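Local atomic coordinates of GH62 hydrolase (Scytalidium thermophilum, PDB entry 4PVA), a protein that probably hydrolyses alpha-L-arabinofuranosidic bonds, removing arabinose side groups from arabinoxylan, as a fungal family 62 glycoside hydrolase. Residues Thr49-Asn54 / Thr301-Thr306. Sequence-based numbering, arbitrary orientation.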
ATOM      1  N   THR A  49      -0.281  -5.933   1.617  1.00 11.58           N
ATOM      2  CA  THR A  49      -0.367  -5.201   2.887  1.00 11.63           C
ATOM      3  C   THR A  49      -0.163  -6.251   3.974  1.00 11.94           C
ATOM      4  O   THR A  49      -0.591  -7.400   3.795  1.00 13.11           O
ATOM      5  CB  THR A  49      -1.715  -4.451   3.033  1.00 11.77           C
ATOM      6  OG1 THR A  49      -1.730  -3.774   4.287  1.00 11.83           O
ATOM      7  CG2 THR A  49      -2.908  -5.394   2.970  1.00 12.45           C
ATOM      8  N   ALA A  50       0.511  -5.891   5.062  1.00 12.30           N
ATOM      9  CA  ALA A  50       0.888  -6.902   6.042  1.00 13.22           C
ATOM     10  C   ALA A  50       1.082  -6.318   7.420  1.00 13.43           C
ATOM     11  O   ALA A  50       1.583  -5.194   7.584  1.00 13.82           O
ATOM     12  CB  ALA A  50       2.178  -7.578   5.618  1.00 13.96           C
ATOM     13  N   VAL A  51       0.737  -7.142   8.416  1.00 14.12           N
ATOM     14  CA  VAL A  51       1.009  -6.879   9.809  1.00 14.62           C
ATOM     15  C   VAL A  51       1.659  -8.096  10.442  1.00 15.07           C
ATOM     16  O   VAL A  51       1.498  -9.205   9.939  1.00 16.18           O
ATOM     17  CB  VAL A  51      -0.266  -6.469  10.579  1.00 14.74           C
ATOM     18  CG1 VAL A  51      -0.799  -5.122  10.088  1.00 14.53           C
ATOM     19  CG2 VAL A  51      -1.349  -7.549  10.467  1.00 15.42           C
ATOM     20  N   LEU A  52       2.393  -7.847  11.516  1.00 14.81           N
ATOM     21  CA  LEU A  52       3.033  -8.917  12.287  1.00 15.92           C
ATOM     22  C   LEU A  52       2.451  -8.843  13.678  1.00 16.34           C
ATOM     23  O   LEU A  52       2.525  -7.826  14.324  1.00 16.75           O
ATOM     24  CB  LEU A  52       4.538  -8.723  12.284  1.00 16.16           C
ATOM     25  CG  LEU A  52       5.368  -9.581  13.255  1.00 16.85           C
ATOM     26  CD1 LEU A  52       5.205 -11.058  12.957  1.00 17.05           C
ATOM     27  CD2 LEU A  52       6.842  -9.197  13.201  1.00 17.11           C
ATOM     28  N   ILE A  53       1.864  -9.951  14.137  1.00 17.26           N
ATOM     29  CA  ILE A  53       1.165 -10.018  15.437  1.00 18.75           C
ATOM     30  C   ILE A  53       1.613 -11.313  16.106  1.00 20.39           C
ATOM     31  O   ILE A  53       1.363 -12.396  15.597  1.00 19.58           O
ATOM     32  CB  ILE A  53      -0.363 -10.039  15.281  1.00 18.51           C
ATOM     33  CG1 ILE A  53      -0.884  -8.868  14.421  1.00 17.93           C
ATOM     34  CG2 ILE A  53      -1.039 -10.016  16.646  1.00 19.13           C
ATOM     35  CD1 ILE A  53      -2.317  -9.088  13.958  1.00 18.44           C
ATOM     36  N   ASN A  54       2.327 -11.172  17.214  1.00 22.65           N
ATOM     37  CA  ASN A  54       2.703 -12.339  18.042  1.00 25.43           C
ATOM     38  C   ASN A  54       3.397 -13.420  17.213  1.00 23.58           C
ATOM     39  O   ASN A  54       3.095 -14.611  17.321  1.00 24.80           O
ATOM     40  CB  ASN A  54       1.478 -12.878  18.777  1.00 29.05           C
ATOM     41  CG  ASN A  54       0.904 -11.874  19.765  1.00 32.38           C
ATOM     42  OD1 ASN A  54       1.648 -11.087  20.379  1.00 36.50           O
ATOM     43  ND2 ASN A  54      -0.419 -11.891  19.924  1.00 35.50           N
ATOM     44  N   THR A 301       3.919  -3.686  13.023  1.00 14.50           N
ATOM     45  CA  THR A 301       3.614  -4.255  14.342  1.00 15.69           C
ATOM     46  C   THR A 301       2.715  -3.370  15.168  1.00 15.71           C
ATOM     47  O   THR A 301       2.066  -3.874  16.100  1.00 17.03           O
ATOM     48  CB  THR A 301       4.912  -4.507  15.149  1.00 17.34           C
ATOM     49  OG1 THR A 301       5.658  -3.291  15.202  1.00 19.17           O
ATOM     50  CG2 THR A 301       5.715  -5.585  14.479  1.00 17.97           C
ATOM     51  N   LEU A 302       2.680  -2.083  14.884  1.00 14.71           N
ATOM     52  CA  LEU A 302       1.763  -1.135  15.515  1.00 14.66           C
ATOM     53  C   LEU A 302       0.625  -1.058  14.523  1.00 14.37           C
ATOM     54  O   LEU A 302       0.694  -0.329  13.526  1.00 13.95           O
ATOM     55  CB  LEU A 302       2.467   0.206  15.757  1.00 14.58           C
ATOM     56  CG  LEU A 302       3.741   0.095  16.602  1.00 15.62           C
ATOM     57  CD1 LEU A 302       4.427   1.434  16.646  1.00 15.28           C
ATOM     58  CD2 LEU A 302       3.433  -0.376  18.016  1.00 17.70           C
ATOM     59  N   THR A 303      -0.412  -1.832  14.758  1.00 13.97           N
ATOM     60  CA  THR A 303      -1.370  -2.161  13.703  1.00 14.09           C
ATOM     61  C   THR A 303      -2.582  -1.253  13.585  1.00 13.21           C
ATOM     62  O   THR A 303      -3.395  -1.481  12.696  1.00 13.64           O
ATOM     63  CB  THR A 303      -1.889  -3.586  13.877  1.00 15.07           C
ATOM     64  OG1 THR A 303      -2.538  -3.683  15.145  1.00 16.83           O
ATOM     65  CG2 THR A 303      -0.765  -4.569  13.806  1.00 15.33           C
ATOM     66  N   ASP A 304      -2.654  -0.204  14.398  1.00 13.38           N
ATOM     67  CA  ASP A 304      -3.858   0.605  14.459  1.00 13.72           C
ATOM     68  C   ASP A 304      -3.935   1.656  13.339  1.00 12.80           C
ATOM     69  O   ASP A 304      -3.046   1.737  12.453  1.00 12.83           O
ATOM     70  CB  ASP A 304      -4.087   1.202  15.850  1.00 14.42           C
ATOM     71  CG  ASP A 304      -3.334   2.439  16.146  1.00 15.17           C
ATOM     72  OD1 ASP A 304      -2.598   2.985  15.298  1.00 14.54           O
ATOM     73  OD2 ASP A 304      -3.410   2.916  17.311  1.00 16.95           O
ATOM     74  N   GLN A 305      -4.967   2.483  13.368  1.00 13.07           N
ATOM     75  CA  GLN A 305      -5.314   3.374  12.287  1.00 12.74           C
ATOM     76  C   GLN A 305      -4.406   4.570  12.139  1.00 12.29           C
ATOM     77  O   GLN A 305      -4.618   5.354  11.240  1.00 11.98           O
ATOM     78  CB  GLN A 305      -6.781   3.834  12.477  1.00 13.27           C
ATOM     79  CG  GLN A 305      -7.002   4.782  13.652  1.00 13.99           C
ATOM     80  CD  GLN A 305      -7.127   4.119  15.015  1.00 14.52           C
ATOM     81  OE1 GLN A 305      -7.206   2.923  15.150  1.00 14.97           O
ATOM     82  NE2 GLN A 305      -7.136   4.949  16.013  1.00 16.09           N
ATOM     83  N   THR A 306      -3.440   4.705  13.048  1.00 11.95           N
ATOM     84  CA  THR A 306      -2.466   5.776  12.917  1.00 11.96           C
ATOM     85  C   THR A 306      -1.304   5.435  11.967  1.00 11.65           C
ATOM     86  O   THR A 306      -0.487   6.304  11.664  1.00 11.44           O
ATOM     87  CB  THR A 306      -1.907   6.240  14.298  1.00 12.38           C
ATOM     88  OG1 THR A 306      -1.157   5.181  14.893  1.00 12.85           O
ATOM     89  CG2 THR A 306      -3.035   6.680  15.235  1.00 13.13           C
TER
HETATM   90  O   HOH W   1       1.451  -6.500  16.395  1.00 21.03           O
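Thr-303 meets Val-51 through its methyl group. Its chi1 of 60° places OG1 between the backbone N and the carbonyl carbon. That leaves CG2 beside the N and anti to the carbonyl carbon, facing Val-51. There Thr-303 CG2 rests 3.8 Å from Val-51 CG1 and about as far from Val-51 CB. The two side chains cross at about a right angle. The same methyl lies 4.3 Å from Ile-53 CG1, a looser approach. It therefore sits by two alternate residues of the strand.

Leu-52 and Thr-301 form a second pair. Their side chains run side by side and point the same way. Leu-52 CB lies 4.0 Å from Thr-301 CG2. Leu-52 CG, anti to the backbone N (chi1 169°), is slightly farther from that methyl. At the tip, Leu-52 CD2 is again 4.0 Å from Thr-301 CG2. The Leu-52 carbonyl oxygen comes 3.7 Å from Thr-301 CA. No direct hydrogen bond joins 49-54 to 301-306. A water bridges them instead. It donates to Leu-52 O at 2.7 Å and to Thr-301 O at the same length.

Further along, Asp-304 OD1 accepts from Thr-306 N at 3.0 Å, which makes an Asx turn. This N-H comes from above the carboxylate plane (51° out of it). Thr-306 OG1 donates to the syn lone pair of OD1, so two donors grip one oxygen.

The contact joins an edge strand of one blade to the loop between strands 296-298 and 308-309, in the five-bladed beta-propeller of family 62. Backbone hydrogen bonds from Ala-50 and Leu-52 to Arg-300 tie the strand to the residue just before 301-306. Across the two segments the side chains meet through carbon alone, and the one polar link is the water between two carbonyl oxygens, which could not bond to each other without a donor.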